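Local coordinates for ABC transporter ATP-binding protein (Leptospira interrogans serovar Copenhageni, PDB 4HZI) that probably binds and hydrolyses ATP as the ATPase subunit of an orphan ABC transporter involved in manganese utilization and tolerance, at residues A[229-232]-A[236-239]; A[126-131]-A[156-161]; A[91-96]-A[191-196]. All blocks are in the same frame, centred on the assembly; numbering follows the deposited sequence.

Contact 1: A[229-232]-A[236-239]; sequences YITH and EIPD
The ring of Tyr229 packs against Pro238, whose CD sits over one ring face. This is a CH-pi contact: Pro238 CD lies 4.3 Å from the centroid of the Tyr229 ring and 21° off its normal, displaced toward the CE2 and CZ side. Tyr229 CG is anti to the backbone N (chi1 -169°), a setting that carries the ring from the strand toward the loop. At its far end Tyr229 OH donates a weak hydrogen bond of 2.6 Å to Glu236 O, so one side chain meets both a backbone carbonyl and the proline two residues on.

Beside it, Thr231 OG1 donates to Glu236 OE1 over 2.8 Å. The hydroxyl reaches that oxygen from above the carboxylate, 47° out of its plane, and also bonds to Arg233 N, which helps fix its rotation. The other branch of Thr231 is apolar, with CG2 resting 4.0 Å from Ile237 CG1. All five touching residues are buried; strand 62-67 supplies neighbours for Thr231 and Ile237, and helix 206-222 for Tyr229 and Pro238.

Thr231 leads directly into His232, whose ND1 is hydrogen-bonded to Glu199 OE2. A histidine just past the end of a core strand, followed by a loop that folds back against that strand, is consistent with the H-loop, or switch region, of ABC ATPases.

Contact 2: A[126-131]-A[156-161]; sequences LTVKDT and QILKDS
Leu158 meets the start of helix 128-133 chiefly through Val128. Gln156 opens the segment with a bond back into its own helix: its NE2 donates to Asp160 OD1 at 2.7 Å, with an N-H...O angle of 159°. Asp160 OD1 lies close to the amide plane of Gln156, and is met on its syn side but tilted from the carboxylate plane, bridging one helical turn. Ile157 turns instead to Leu185 of helix 176-188.

Leu158 carries the contact. Its CG is anti to the carbonyl carbon (chi1 -65°), and from there the two methyls diverge toward helix 128-133. CD2 reaches Val128 CG1 at 3.7 Å, the two side chains crossing at a slant, while CD1 comes only to 4.5 Å from Lys129 CB. The lysine contributes the base of its side chain; its far end leads away toward Glu151. Ser161 is the first residue past the helix to leave helical backbone angles.

At the start of the other helix, Thr127 is the N-cap and, with Asp130, fits a capping box, although its return bond is weak and the exact place of Thr127 OG1 is doubtful. Thr127 O takes both Thr131 N, at 2.9 Å, and Thr131 OG1, at 2.7 Å, from opposite faces of its plane.

Leu185 and Ile182 of helix 176-188 touch Leu158 and Val128 respectively. No hydrogen bond joins 126-131 to 156-161, and the 97 Å² buried comes from aliphatic carbons: the touch rests on van der Waals packing, with the long, weak Lys129-Glu151 ion pair a loose polar link between the same helices.

Contact 3: A[91-96]-A[191-196]; sequences IRLFQE and EPDFLI
The Phe94 ring presents its edge, not a face, to Asp193. Asp193 OD2 lies 3.6 Å from Phe94 CE2, near the ring plane, and the carboxylate is turned steeply against the ring, the two planes being 76° apart. An oxygen in this place faces the slightly positive C-H rim of the ring, an arrangement that is probably mildly favourable. The same OD2 has a stronger partner outside the two segments, a salt bridge to Arg109 NE, and Arg109 also touches both Phe94 and Leu93. The aspartate thus borders a small patch shared by ring, leucine and arginine.

Leu93 CD1 meets the second flat group, the Phe194 ring, obliquely, 4.3 Å from Phe194 CE1. Leu93 divides its two methyls: CD1 goes to that ring, while CD2 lies 4.1 Å from Asp193 OD2. Its CG is anti to the backbone N (chi1 -179°), which directs the fork across to 191-196.

Phe94 is presented by a type II' beta turn running from Leu93 to Glu96, the turn of a beta-hairpin between strands 90-93 and 96-97. Two backbone bonds close it, Leu93 N to Glu96 O and Glu96 N to Leu93 O, both 3.0 Å. Phe94 occupies the second position with a positive phi of 50°, as this turn type requires.

The contact joins two sheets: strand 90-93 lies in the antiparallel sheet between strands 36-42 and 96-97, and strand 194-198 in the mixed sheet between 110-113 and 227-231. Helix 73-80 bridges the two sheets: its Ile80 touches Ile91 on one and Phe194 and Ile196 on the other.

Contacts 1 and 3 meet through the mixed sheet, in which strands 227-231 and 194-198 are neighbours: Ile230 CD1 packs 3.3 Å from Ile196 CG2, although their centres are about 20 Å apart. Contact 2 joins helices 128-133 and 148-160, packed on helix 176-188, consistent with the helical subdomain of an ABC ATPase; its nearest atoms are about 6 Å from contact 3 and about 15 Å from contact 1. In sequence it falls between the two halves of contact 3, and contact 1 follows later. Contact 1 lies near the probable nucleotide site: the Thr231 side chain is close to, without touching, what is probably the Walker A loop, where backbone amides appear to bind a sulfate.

Contact 1: A[229-232]-A[236-239]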
loop_
_atom_site.group_PDB
_atom_site.type_symbol
_atom_site.label_atom_id
_atom_site.label_comp_id
_atom_site.label_asym_id
_atom_site.label_seq_id
_atom_site.Cartn_x
_atom_site.Cartn_y
_atom_site.Cartn_z
ATOM N N TYR A 229 -14.494 4.658 -7.273
ATOM C CA TYR A 229 -13.485 4.265 -6.300
ATOM C C TYR A 229 -12.408 3.502 -7.037
ATOM O O TYR A 229 -12.665 2.459 -7.662
ATOM C CB TYR A 229 -14.139 3.378 -5.261
ATOM C CG TYR A 229 -13.355 3.061 -4.006
ATOM C CD1 TYR A 229 -12.405 2.030 -3.981
ATOM C CD2 TYR A 229 -13.581 3.758 -2.815
ATOM C CE1 TYR A 229 -11.716 1.726 -2.815
ATOM C CE2 TYR A 229 -12.894 3.444 -1.652
ATOM C CZ TYR A 229 -11.944 2.461 -1.664
ATOM O OH TYR A 229 -11.267 2.162 -0.513
ATOM N N ILE A 230 -11.188 3.993 -6.945
ATOM C CA ILE A 230 -10.066 3.393 -7.676
ATOM C C ILE A 230 -9.104 2.704 -6.732
ATOM O O ILE A 230 -8.598 3.305 -5.788
ATOM C CB ILE A 230 -9.334 4.503 -8.448
ATOM C CG1 ILE A 230 -10.339 5.166 -9.434
ATOM C CG2 ILE A 230 -8.143 3.943 -9.253
ATOM C CD1 ILE A 230 -10.379 6.601 -9.262
ATOM N N THR A 231 -8.821 1.433 -7.016
ATOM C CA THR A 231 -7.975 0.618 -6.176
ATOM C C THR A 231 -7.293 -0.500 -6.952
ATOM O O THR A 231 -7.725 -0.893 -8.052
ATOM C CB THR A 231 -8.773 0.021 -4.978
ATOM O OG1 THR A 231 -7.888 -0.648 -4.092
ATOM C CG2 THR A 231 -9.817 -0.929 -5.448
ATOM N N HIS A 232 -6.217 -1.000 -6.351
ATOM C CA HIS A 232 -5.604 -2.262 -6.764
ATOM C C HIS A 232 -5.771 -3.345 -5.724
ATOM O O HIS A 232 -5.279 -4.442 -5.907
ATOM C CB HIS A 232 -4.143 -2.111 -7.171
ATOM C CG HIS A 232 -3.217 -1.792 -6.043
ATOM N ND1 HIS A 232 -2.992 -0.498 -5.644
ATOM C CD2 HIS A 232 -2.401 -2.569 -5.286
ATOM C CE1 HIS A 232 -2.108 -0.485 -4.659
ATOM N NE2 HIS A 232 -1.746 -1.724 -4.408
ATOM N N GLU A 236 -10.062 -3.359 0.042
ATOM C CA GLU A 236 -10.325 -1.963 0.339
ATOM C C GLU A 236 -11.692 -1.481 -0.109
ATOM O O GLU A 236 -11.968 -0.277 -0.001
ATOM C CB GLU A 236 -9.292 -1.089 -0.388
ATOM C CG GLU A 236 -7.913 -1.155 0.225
ATOM C CD GLU A 236 -6.858 -0.383 -0.548
ATOM O OE1 GLU A 236 -7.159 0.296 -1.577
ATOM O OE2 GLU A 236 -5.724 -0.429 -0.071
ATOM N N ILE A 237 -12.504 -2.365 -0.697
ATOM C CA ILE A 237 -13.747 -1.938 -1.365
ATOM C C ILE A 237 -14.923 -2.073 -0.409
ATOM O O ILE A 237 -15.298 -3.175 -0.075
ATOM C CB ILE A 237 -14.051 -2.806 -2.609
ATOM C CG1 ILE A 237 -12.917 -2.655 -3.630
ATOM C CG2 ILE A 237 -15.346 -2.359 -3.234
ATOM C CD1 ILE A 237 -12.926 -3.653 -4.747
ATOM N N PRO A 238 -15.569 -0.963 -0.048
ATOM C CA PRO A 238 -16.732 -1.085 0.839
ATOM C C PRO A 238 -17.915 -1.795 0.199
ATOM O O PRO A 238 -18.080 -1.811 -1.033
ATOM C CB PRO A 238 -17.151 0.362 1.102
ATOM C CG PRO A 238 -16.149 1.228 0.522
ATOM C CD PRO A 238 -15.204 0.426 -0.331
ATOM N N ASP A 239 -18.808 -2.284 1.047
ATOM C CA ASP A 239 -19.975 -3.015 0.586
ATOM C C ASP A 239 -20.967 -2.280 -0.299
ATOM O O ASP A 239 -21.723 -2.922 -1.019
ATOM C CB ASP A 239 -20.740 -3.604 1.798
ATOM C CG ASP A 239 -21.487 -2.530 2.646
ATOM O OD1 ASP A 239 -21.289 -1.291 2.492
ATOM O OD2 ASP A 239 -22.296 -2.956 3.506
#

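Contact 2: A[126-131]-A[156-161]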
loop_
_atom_site.group_PDB
_atom_site.type_symbol
_atom_site.label_atom_id
_atom_site.label_comp_id
_atom_site.label_asym_id
_atom_site.label_seq_id
_atom_site.Cartn_x
_atom_site.Cartn_y
_atom_site.Cartn_z
ATOM N N LEU A 126 -2.512 23.836 8.472
ATOM C CA LEU A 126 -3.887 24.339 8.487
ATOM C C LEU A 126 -4.724 23.564 9.472
ATOM O O LEU A 126 -4.393 22.430 9.816
ATOM C CB LEU A 126 -4.509 24.223 7.091
ATOM C CG LEU A 126 -3.709 24.875 5.958
ATOM C CD1 LEU A 126 -4.187 24.436 4.577
ATOM C CD2 LEU A 126 -3.767 26.389 6.098
ATOM N N THR A 127 -5.810 24.174 9.934
ATOM C CA THR A 127 -6.776 23.472 10.760
ATOM C C THR A 127 -7.612 22.528 9.866
ATOM O O THR A 127 -7.504 22.581 8.631
ATOM C CB THR A 127 -7.705 24.448 11.494
ATOM O OG1 THR A 127 -8.463 25.216 10.536
ATOM C CG2 THR A 127 -6.877 25.390 12.429
ATOM N N VAL A 128 -8.440 21.698 10.506
ATOM C CA VAL A 128 -9.442 20.873 9.836
ATOM C C VAL A 128 -10.378 21.743 8.994
ATOM O O VAL A 128 -10.541 21.516 7.798
ATOM C CB VAL A 128 -10.231 20.027 10.863
ATOM C CG1 VAL A 128 -11.504 19.451 10.302
ATOM C CG2 VAL A 128 -9.365 18.903 11.408
ATOM N N LYS A 129 -10.964 22.772 9.600
ATOM C CA LYS A 129 -11.888 23.639 8.865
ATOM C C LYS A 129 -11.181 24.283 7.671
ATOM O O LYS A 129 -11.728 24.362 6.564
ATOM C CB LYS A 129 -12.449 24.706 9.815
ATOM C CG LYS A 129 -13.435 25.693 9.213
ATOM C CD LYS A 129 -13.575 26.934 10.110
ATOM C CE LYS A 129 -12.396 27.884 9.903
ATOM N NZ LYS A 129 -12.186 28.835 11.032
ATOM N N ASP A 130 -9.977 24.778 7.907
ATOM C CA ASP A 130 -9.204 25.429 6.868
ATOM C C ASP A 130 -8.929 24.482 5.695
ATOM O O ASP A 130 -8.967 24.857 4.522
ATOM C CB ASP A 130 -7.881 25.923 7.447
ATOM C CG ASP A 130 -8.066 27.092 8.408
ATOM O OD1 ASP A 130 -9.090 27.807 8.279
ATOM O OD2 ASP A 130 -7.190 27.280 9.285
ATOM N N THR A 131 -8.617 23.249 6.033
ATOM C CA THR A 131 -8.321 22.235 5.029
ATOM C C THR A 131 -9.539 21.986 4.161
ATOM O O THR A 131 -9.411 21.860 2.955
ATOM C CB THR A 131 -7.834 20.949 5.727
ATOM O OG1 THR A 131 -6.604 21.234 6.415
ATOM C CG2 THR A 131 -7.598 19.842 4.733
ATOM N N GLN A 156 -21.185 23.364 8.839
ATOM C CA GLN A 156 -22.331 22.478 8.744
ATOM C C GLN A 156 -21.904 21.075 8.248
ATOM O O GLN A 156 -22.437 20.047 8.709
ATOM C CB GLN A 156 -23.404 23.071 7.835
ATOM C CG GLN A 156 -24.694 22.249 7.798
ATOM C CD GLN A 156 -25.453 22.286 9.110
ATOM O OE1 GLN A 156 -25.714 23.359 9.655
ATOM N NE2 GLN A 156 -25.814 21.120 9.622
ATOM N N ILE A 157 -20.963 21.048 7.303
ATOM C CA ILE A 157 -20.398 19.782 6.793
ATOM C C ILE A 157 -19.802 18.933 7.946
ATOM O O ILE A 157 -20.153 17.729 8.123
ATOM C CB ILE A 157 -19.358 20.051 5.658
ATOM C CG1 ILE A 157 -20.065 20.576 4.388
ATOM C CG2 ILE A 157 -18.635 18.781 5.285
ATOM C CD1 ILE A 157 -19.149 21.245 3.386
ATOM N N LEU A 158 -18.935 19.573 8.734
ATOM C CA LEU A 158 -18.364 18.928 9.916
ATOM C C LEU A 158 -19.463 18.469 10.858
ATOM O O LEU A 158 -19.461 17.313 11.304
ATOM C CB LEU A 158 -17.382 19.849 10.622
ATOM C CG LEU A 158 -16.130 20.210 9.838
ATOM C CD1 LEU A 158 -15.428 21.404 10.428
ATOM C CD2 LEU A 158 -15.160 19.029 9.751
ATOM N N LYS A 159 -20.448 19.332 11.124
ATOM C CA LYS A 159 -21.523 18.919 12.028
ATOM C C LYS A 159 -22.258 17.706 11.496
ATOM O O LYS A 159 -22.474 16.742 12.236
ATOM C CB LYS A 159 -22.518 20.053 12.320
ATOM C CG LYS A 159 -23.493 19.691 13.443
ATOM C CD LYS A 159 -24.211 20.899 14.045
ATOM C CE LYS A 159 -25.465 21.257 13.267
ATOM N NZ LYS A 159 -25.909 22.651 13.547
ATOM N N ASP A 160 -22.639 17.743 10.215
ATOM C CA ASP A 160 -23.369 16.615 9.608
ATOM C C ASP A 160 -22.609 15.280 9.742
ATOM O O ASP A 160 -23.232 14.233 9.803
ATOM C CB ASP A 160 -23.674 16.873 8.126
ATOM C CG ASP A 160 -24.673 18.003 7.913
ATOM O OD1 ASP A 160 -25.167 18.565 8.914
ATOM O OD2 ASP A 160 -24.968 18.326 6.740
ATOM N N SER A 161 -21.278 15.344 9.788
ATOM C CA SER A 161 -20.404 14.153 9.958
ATOM C C SER A 161 -19.801 14.003 11.359
ATOM O O SER A 161 -18.839 13.258 11.538
ATOM C CB SER A 161 -19.243 14.203 8.943
ATOM O OG SER A 161 -19.707 13.831 7.657
#

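Contact 3: A[91-96]-A[191-196]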
loop_
_atom_site.group_PDB
_atom_site.type_symbol
_atom_site.label_atom_id
_atom_site.label_comp_id
_atom_site.label_asym_id
_atom_site.label_seq_id
_atom_site.Cartn_x
_atom_site.Cartn_y
_atom_site.Cartn_z
ATOM N N ILE A 91 -16.474 11.022 -24.200
ATOM C CA ILE A 91 -16.711 11.023 -22.741
ATOM C C ILE A 91 -17.698 12.139 -22.468
ATOM O O ILE A 91 -17.617 13.236 -23.070
ATOM C CB ILE A 91 -15.393 11.105 -21.953
ATOM C CG1 ILE A 91 -15.692 11.283 -20.448
ATOM C CG2 ILE A 91 -14.495 12.218 -22.484
ATOM C CD1 ILE A 91 -14.492 11.059 -19.574
ATOM N N ARG A 92 -18.694 11.846 -21.618
ATOM C CA ARG A 92 -19.744 12.793 -21.342
ATOM C C ARG A 92 -20.021 12.839 -19.850
ATOM O O ARG A 92 -19.929 11.807 -19.158
ATOM C CB ARG A 92 -21.045 12.367 -22.012
ATOM C CG ARG A 92 -21.057 12.340 -23.516
ATOM C CD ARG A 92 -22.360 11.723 -24.011
ATOM N NE ARG A 92 -22.249 11.360 -25.414
ATOM C CZ ARG A 92 -22.565 12.143 -26.440
ATOM N NH1 ARG A 92 -23.047 13.377 -26.250
ATOM N NH2 ARG A 92 -22.408 11.681 -27.678
ATOM N N LEU A 93 -20.348 14.033 -19.393
ATOM C CA LEU A 93 -20.963 14.265 -18.112
ATOM C C LEU A 93 -22.413 14.594 -18.411
ATOM O O LEU A 93 -22.737 15.561 -19.130
ATOM C CB LEU A 93 -20.201 15.379 -17.368
ATOM C CG LEU A 93 -20.714 15.731 -15.974
ATOM C CD1 LEU A 93 -20.567 14.524 -15.045
ATOM C CD2 LEU A 93 -19.953 16.939 -15.455
ATOM N N PHE A 94 -23.302 13.749 -17.909
ATOM C CA PHE A 94 -24.718 13.783 -18.311
ATOM C C PHE A 94 -24.776 13.796 -19.841
ATOM O O PHE A 94 -24.135 12.968 -20.486
ATOM C CB PHE A 94 -25.467 14.954 -17.618
ATOM C CG PHE A 94 -25.551 14.821 -16.101
ATOM C CD1 PHE A 94 -26.348 13.841 -15.509
ATOM C CD2 PHE A 94 -24.834 15.677 -15.271
ATOM C CE1 PHE A 94 -26.408 13.719 -14.126
ATOM C CE2 PHE A 94 -24.890 15.558 -13.892
ATOM C CZ PHE A 94 -25.679 14.577 -13.320
ATOM N N GLN A 95 -25.479 14.726 -20.452
ATOM C CA GLN A 95 -25.566 14.684 -21.911
ATOM C C GLN A 95 -24.477 15.489 -22.639
ATOM O O GLN A 95 -24.459 15.522 -23.859
ATOM C CB GLN A 95 -26.943 15.136 -22.390
ATOM C CG GLN A 95 -28.040 14.129 -22.093
ATOM C CD GLN A 95 -29.289 14.363 -22.920
ATOM O OE1 GLN A 95 -29.225 14.468 -24.152
ATOM N NE2 GLN A 95 -30.441 14.435 -22.252
ATOM N N GLU A 96 -23.574 16.128 -21.910
ATOM C CA GLU A 96 -22.588 17.006 -22.552
ATOM C C GLU A 96 -21.252 16.302 -22.714
ATOM O O GLU A 96 -20.685 15.830 -21.742
ATOM C CB GLU A 96 -22.364 18.254 -21.711
ATOM C CG GLU A 96 -23.522 19.216 -21.638
ATOM C CD GLU A 96 -23.186 20.410 -20.777
ATOM O OE1 GLU A 96 -23.017 20.239 -19.549
ATOM O OE2 GLU A 96 -23.070 21.526 -21.331
ATOM N N GLU A 191 -20.156 20.628 -3.462
ATOM C CA GLU A 191 -21.374 19.906 -3.837
ATOM C C GLU A 191 -21.348 19.346 -5.274
ATOM O O GLU A 191 -22.235 19.631 -6.110
ATOM C CB GLU A 191 -22.617 20.782 -3.555
ATOM C CG GLU A 191 -22.691 21.136 -2.068
ATOM C CD GLU A 191 -23.923 21.911 -1.647
ATOM O OE1 GLU A 191 -25.014 21.658 -2.208
ATOM O OE2 GLU A 191 -23.791 22.748 -0.722
ATOM N N PRO A 192 -20.359 18.485 -5.545
ATOM C CA PRO A 192 -20.165 18.007 -6.910
ATOM C C PRO A 192 -21.177 16.976 -7.350
ATOM O O PRO A 192 -21.802 16.329 -6.536
ATOM C CB PRO A 192 -18.772 17.377 -6.856
ATOM C CG PRO A 192 -18.650 16.882 -5.448
ATOM C CD PRO A 192 -19.391 17.899 -4.613
ATOM N N ASP A 193 -21.261 16.771 -8.649
ATOM C CA ASP A 193 -22.182 15.801 -9.255
ATOM C C ASP A 193 -21.741 14.388 -8.910
ATOM O O ASP A 193 -22.568 13.498 -8.678
ATOM C CB ASP A 193 -22.162 15.988 -10.775
ATOM C CG ASP A 193 -22.791 17.319 -11.231
ATOM O OD1 ASP A 193 -23.613 17.871 -10.480
ATOM O OD2 ASP A 193 -22.470 17.793 -12.356
ATOM N N PHE A 194 -20.428 14.188 -8.887
ATOM C CA PHE A 194 -19.821 12.919 -8.520
ATOM C C PHE A 194 -18.420 13.059 -7.901
ATOM O O PHE A 194 -17.745 14.093 -8.034
ATOM C CB PHE A 194 -19.926 11.856 -9.624
ATOM C CG PHE A 194 -18.774 11.793 -10.592
ATOM C CD1 PHE A 194 -18.714 12.657 -11.658
ATOM C CD2 PHE A 194 -17.819 10.821 -10.476
ATOM C CE1 PHE A 194 -17.684 12.572 -12.586
ATOM C CE2 PHE A 194 -16.765 10.727 -11.382
ATOM C CZ PHE A 194 -16.688 11.603 -12.414
ATOM N N LEU A 195 -18.007 12.008 -7.216
ATOM C CA LEU A 195 -16.763 11.983 -6.480
ATOM C C LEU A 195 -15.843 10.897 -7.001
ATOM O O LEU A 195 -16.234 9.742 -7.204
ATOM C CB LEU A 195 -17.059 11.703 -5.012
ATOM C CG LEU A 195 -15.874 11.460 -4.084
ATOM C CD1 LEU A 195 -14.850 12.591 -4.065
ATOM C CD2 LEU A 195 -16.453 11.299 -2.690
ATOM N N ILE A 196 -14.592 11.256 -7.199
ATOM C CA ILE A 196 -13.578 10.253 -7.489
ATOM C C ILE A 196 -12.685 10.030 -6.282
ATOM O O ILE A 196 -12.077 10.968 -5.780
ATOM C CB ILE A 196 -12.674 10.679 -8.662
ATOM C CG1 ILE A 196 -13.460 10.951 -9.927
ATOM C CG2 ILE A 196 -11.636 9.595 -8.891
ATOM C CD1 ILE A 196 -12.602 11.515 -11.076
#